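Local coordinates for protein uncharacterized metal-dependent hydrolase (Pyrococcus horikoshii, PDB 3IGH) that probably acts as a metal-dependent amidohydrolase, hydrolysing carbon-nitrogen bonds other than peptide bonds in a substrate not yet identified, at residues 10-13 against 17-20; 438-443 against 473-478. All blocks are in the same frame, centred on the assembly; numbering follows the deposited sequence.

Interaction 1: 10-13 against 17-20; sequences TIYT and PLKK. With SO4 (sulfate ion), chain N.
Tyr12 and Lys20 face each other as an antiparallel, non-hydrogen-bonded pair in a short beta hairpin near the N-terminus, far from the centre of the chain. The one hydrogen bond between the two segments runs from Thr13 N to Lys19 O (2.9 Å). Around the pair, Lys20 CA approaches Ile11 O at 3.3 Å in a CA-H...O contact, and Tyr12 CA makes a similar one to Lys19 O.

The side chains of the pair lie alongside each other and point the same way. Lys20 CG rests 3.6 Å from Tyr12 CE1, and a bend at chi3 (71°) carries the lysine CE over to Thr10 CG2, 3.8 Å away. A water then joins the polar ends, 3.1 Å from Tyr12 OH and only weakly bound by Lys20 NZ. Leu18, its CG anti to the backbone N, brings CD1 to 3.7 Å from Tyr12 CD1, so the ring is lined by aliphatic carbon from two residues of segment 17-20. A serine in place of Tyr12 would probably leave Leu18 CD1 and Lys20 CG without their shared apolar partner and the water without its phenolic mate. Beyond the ring, Leu18 N donates to a sulfate, probably from the crystallisation liquor, at O3 (2.9 Å); Lys437 holds the same ion.

Strand 10-14 also pairs in parallel with strand 58-68, so the contact is typical of a two-stranded antiparallel beta hairpin whose first strand is joined to a neighbouring parallel one.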
loop_
_atom_site.group_PDB
_atom_site.type_symbol
_atom_site.label_atom_id
_atom_site.label_comp_id
_atom_site.label_asym_id
_atom_site.label_seq_id
_atom_site.Cartn_x
_atom_site.Cartn_y
_atom_site.Cartn_z
ATOM N N THR A 10 29.525 14.133 15.329
ATOM C CA THR A 10 29.191 13.215 16.402
ATOM C C THR A 10 27.771 12.725 16.167
ATOM O O THR A 10 26.801 13.480 16.299
ATOM C CB THR A 10 29.332 13.890 17.776
ATOM O OG1 THR A 10 30.702 14.256 17.983
ATOM C CG2 THR A 10 28.890 12.959 18.892
ATOM N N ILE A 11 27.668 11.455 15.803
ATOM C CA ILE A 11 26.388 10.876 15.423
ATOM C C ILE A 11 25.951 9.900 16.494
ATOM O O ILE A 11 26.606 8.890 16.716
ATOM C CB ILE A 11 26.483 10.155 14.058
ATOM C CG1 ILE A 11 26.943 11.141 12.977
ATOM C CG2 ILE A 11 25.131 9.523 13.689
ATOM C CD1 ILE A 11 27.874 10.544 11.958
ATOM N N TYR A 12 24.846 10.219 17.166
ATOM C CA TYR A 12 24.227 9.289 18.115
ATOM C C TYR A 12 23.357 8.317 17.332
ATOM O O TYR A 12 22.437 8.736 16.636
ATOM C CB TYR A 12 23.370 10.044 19.140
ATOM C CG TYR A 12 24.181 10.849 20.129
ATOM C CD1 TYR A 12 24.671 10.261 21.288
ATOM C CD2 TYR A 12 24.468 12.196 19.899
ATOM C CE1 TYR A 12 25.422 10.989 22.202
ATOM C CE2 TYR A 12 25.222 12.932 20.807
ATOM C CZ TYR A 12 25.695 12.319 21.957
ATOM O OH TYR A 12 26.447 13.028 22.872
ATOM N N THR A 13 23.659 7.027 17.434
ATOM C CA THR A 13 22.907 6.017 16.702
ATOM C C THR A 13 21.870 5.352 17.586
ATOM O O THR A 13 20.924 4.756 17.082
ATOM C CB THR A 13 23.812 4.916 16.090
ATOM O OG1 THR A 13 24.378 4.113 17.134
ATOM C CG2 THR A 13 24.920 5.528 15.230
ATOM N N PRO A 17 21.023 1.315 24.483
ATOM C CA PRO A 17 22.243 1.821 25.124
ATOM C C PRO A 17 22.836 2.989 24.347
ATOM O O PRO A 17 22.569 3.129 23.155
ATOM C CB PRO A 17 23.207 0.624 25.052
ATOM C CG PRO A 17 22.420 -0.520 24.473
ATOM C CD PRO A 17 21.297 0.090 23.715
ATOM N N LEU A 18 23.619 3.830 25.013
ATOM C CA LEU A 18 24.207 4.971 24.331
ATOM C C LEU A 18 25.298 4.508 23.367
ATOM O O LEU A 18 26.255 3.854 23.778
ATOM C CB LEU A 18 24.751 5.988 25.334
ATOM C CG LEU A 18 25.242 7.303 24.723
ATOM C CD1 LEU A 18 24.075 8.186 24.282
ATOM C CD2 LEU A 18 26.112 8.031 25.723
ATOM N N LYS A 19 25.120 4.812 22.081
ATOM C CA LYS A 19 26.127 4.507 21.056
ATOM C C LYS A 19 26.374 5.728 20.175
ATOM O O LYS A 19 25.425 6.342 19.666
ATOM C CB LYS A 19 25.704 3.328 20.171
ATOM C CG LYS A 19 25.414 2.020 20.882
ATOM C CD LYS A 19 25.297 0.877 19.872
ATOM C CE LYS A 19 24.625 -0.359 20.470
ATOM N NZ LYS A 19 25.432 -1.018 21.539
ATOM N N LYS A 20 27.647 6.083 20.007
ATOM C CA LYS A 20 28.039 7.191 19.136
ATOM C C LYS A 20 29.031 6.717 18.085
ATOM O O LYS A 20 29.874 5.855 18.352
ATOM C CB LYS A 20 28.696 8.332 19.917
ATOM C CG LYS A 20 28.060 8.697 21.234
ATOM C CD LYS A 20 29.104 9.260 22.189
ATOM C CE LYS A 20 29.577 10.652 21.787
ATOM N NZ LYS A 20 30.638 11.168 22.697
HETATM S S SO4 N . 24.528 2.715 28.376
HETATM O O1 SO4 N . 25.563 2.823 29.400
HETATM O O2 SO4 N . 23.789 3.971 28.316
HETATM O O3 SO4 N . 25.156 2.459 27.086
HETATM O O4 SO4 N . 23.620 1.617 28.704
HETATM O O HOH W 1 29.269 14.188 22.361
#

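Interaction 2: 438-443 against 473-478; sequences DALHSY and DPLVVK
Leu440, on helix 436-450, meets an Asx turn in the loop that follows strand 467-470, within a chain whose family belongs to the TIM-barrel clan. This is a small, buried, wholly apolar contact, with no hydrogen bond between the two segments. Leu440 supplies the whole helical side of it through a single methyl, CD1. That carbon lies 3.8 Å from Leu475 CD2, the two leucine side chains meeting at a slant, and 4.2 Å from Pro474 CB, where the side chains cross at about a right angle. The branch gets there because Leu440 CG stands anti to the carbonyl carbon (chi1 -63°) and CD1 then continues the chain in an extended line (chi2 -179°). Phe63 and Trp409 also touch Leu440, so the leucine links the loop to strand 58-68 and helix 408-417.

Each partner has its own internal brace. In the helix, Asp438 O accepts from both Ser442 N (3.0 Å) and Ser442 OG (2.9 Å), which reach it from opposite faces of its plane; the serine hydroxyl thus spends its hydrogen within the helix. In the loop, Val476 N donates to Asp473 O at 3.0 Å, closing the turn through its main chain. The carboxylate of Asp473 adds the Asx bond: Leu475 N donates to Asp473 OD2 at 3.2 Å, from above the carboxylate plane, 53° out of it.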
loop_
_atom_site.group_PDB
_atom_site.type_symbol
_atom_site.label_atom_id
_atom_site.label_comp_id
_atom_site.label_asym_id
_atom_site.label_seq_id
_atom_site.Cartn_x
_atom_site.Cartn_y
_atom_site.Cartn_z
ATOM N N ASP A 438 16.847 8.607 28.593
ATOM C CA ASP A 438 15.635 7.791 28.554
ATOM C C ASP A 438 14.473 8.511 27.872
ATOM O O ASP A 438 13.640 7.868 27.234
ATOM C CB ASP A 438 15.211 7.359 29.956
ATOM C CG ASP A 438 16.144 6.324 30.564
ATOM O OD1 ASP A 438 17.017 5.788 29.851
ATOM O OD2 ASP A 438 15.999 6.043 31.770
ATOM N N ALA A 439 14.410 9.832 28.027
ATOM C CA ALA A 439 13.402 10.637 27.337
ATOM C C ALA A 439 13.610 10.631 25.821
ATOM O O ALA A 439 12.646 10.452 25.060
ATOM C CB ALA A 439 13.371 12.073 27.887
ATOM N N LEU A 440 14.862 10.808 25.382
ATOM C CA LEU A 440 15.178 10.788 23.952
ATOM C C LEU A 440 14.993 9.406 23.339
ATOM O O LEU A 440 14.516 9.290 22.213
ATOM C CB LEU A 440 16.584 11.350 23.670
ATOM C CG LEU A 440 16.757 12.825 24.068
ATOM C CD1 LEU A 440 18.162 13.319 23.728
ATOM C CD2 LEU A 440 15.693 13.747 23.441
ATOM N N HIS A 441 15.351 8.367 24.089
ATOM C CA HIS A 441 15.093 6.992 23.669
ATOM C C HIS A 441 13.594 6.736 23.457
ATOM O O HIS A 441 13.205 6.132 22.454
ATOM C CB HIS A 441 15.657 6.001 24.693
ATOM C CG HIS A 441 15.280 4.574 24.428
ATOM N ND1 HIS A 441 15.963 3.778 23.530
ATOM C CD2 HIS A 441 14.299 3.798 24.947
ATOM C CE1 HIS A 441 15.417 2.575 23.508
ATOM N NE2 HIS A 441 14.405 2.562 24.358
ATOM N N SER A 442 12.766 7.197 24.402
ATOM C CA SER A 442 11.317 7.001 24.332
ATOM C C SER A 442 10.692 7.744 23.161
ATOM O O SER A 442 9.742 7.258 22.547
ATOM C CB SER A 442 10.644 7.416 25.642
ATOM O OG SER A 442 11.072 6.599 26.717
ATOM N N TYR A 443 11.268 8.899 22.830
ATOM C CA TYR A 443 10.775 9.756 21.763
ATOM C C TYR A 443 11.342 9.393 20.377
ATOM O O TYR A 443 11.053 10.059 19.379
ATOM C CB TYR A 443 11.129 11.198 22.097
ATOM C CG TYR A 443 10.038 12.214 21.840
ATOM C CD1 TYR A 443 9.954 13.360 22.622
ATOM C CD2 TYR A 443 9.100 12.044 20.818
ATOM C CE1 TYR A 443 8.972 14.314 22.401
ATOM C CE2 TYR A 443 8.101 12.995 20.591
ATOM C CZ TYR A 443 8.043 14.133 21.392
ATOM O OH TYR A 443 7.071 15.098 21.185
ATOM N N ASP A 473 25.432 18.994 21.506
ATOM C CA ASP A 473 25.130 17.691 22.095
ATOM C C ASP A 473 23.769 17.769 22.786
ATOM O O ASP A 473 23.646 18.457 23.806
ATOM C CB ASP A 473 26.246 17.357 23.101
ATOM C CG ASP A 473 26.075 16.005 23.799
ATOM O OD1 ASP A 473 26.980 15.656 24.594
ATOM O OD2 ASP A 473 25.079 15.282 23.575
ATOM N N PRO A 474 22.753 17.040 22.255
ATOM C CA PRO A 474 21.373 17.136 22.760
ATOM C C PRO A 474 21.221 16.710 24.219
ATOM O O PRO A 474 20.280 17.138 24.887
ATOM C CB PRO A 474 20.593 16.174 21.854
ATOM C CG PRO A 474 21.621 15.228 21.318
ATOM C CD PRO A 474 22.854 16.066 21.150
ATOM N N LEU A 475 22.152 15.889 24.704
ATOM C CA LEU A 475 22.144 15.411 26.082
ATOM C C LEU A 475 22.581 16.475 27.100
ATOM O O LEU A 475 22.447 16.283 28.310
ATOM C CB LEU A 475 23.048 14.183 26.205
ATOM C CG LEU A 475 22.712 12.971 25.334
ATOM C CD1 LEU A 475 23.724 11.868 25.583
ATOM C CD2 LEU A 475 21.302 12.476 25.626
ATOM N N VAL A 476 23.072 17.601 26.596
ATOM C CA VAL A 476 23.825 18.554 27.394
ATOM C C VAL A 476 23.236 19.970 27.285
ATOM O O VAL A 476 23.640 20.893 28.007
ATOM C CB VAL A 476 25.340 18.420 27.009
ATOM C CG1 VAL A 476 25.996 19.731 26.589
ATOM C CG2 VAL A 476 26.108 17.673 28.093
ATOM N N VAL A 477 22.245 20.120 26.408
ATOM C CA VAL A 477 21.566 21.401 26.198
ATOM C C VAL A 477 20.288 21.457 27.031
ATOM O O VAL A 477 19.582 20.448 27.158
ATOM C CB VAL A 477 21.232 21.609 24.691
ATOM C CG1 VAL A 477 20.616 22.978 24.419
ATOM C CG2 VAL A 477 22.469 21.460 23.871
ATOM N N LYS A 478 20.018 22.622 27.625
ATOM C CA LYS A 478 18.719 22.903 28.243
ATOM C C LYS A 478 17.625 22.750 27.185
ATOM O O LYS A 478 17.764 23.260 26.066
ATOM C CB LYS A 478 18.677 24.320 28.822
ATOM C CG LYS A 478 19.718 24.635 29.884
ATOM C CD LYS A 478 19.552 26.073 30.364
ATOM C CE LYS A 478 20.833 26.627 30.974
ATOM N NZ LYS A 478 21.133 26.047 32.311
#

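Interaction 1 is partly buried and mixes main-chain hydrogen bonding with aliphatic packing, a water and a sulfate; interaction 2 is buried, smaller in area and made of side-chain carbon alone. The first joins neighbouring strands of a hairpin, the second a helix and a loop far apart in sequence, so the chemistry of each follows its place in the fold. Their centres lie about 12 Å apart, and they touch. Tyr12 OH lies 2.7 Å from Asp473 OD2, probably as a weak hydrogen bond to the oxygen that also accepts in the Asx turn, while Leu475 CD1 packs 3.9 Å from Leu18 CD1. Segment 473-478 therefore lies between the hairpin and helix 436-450.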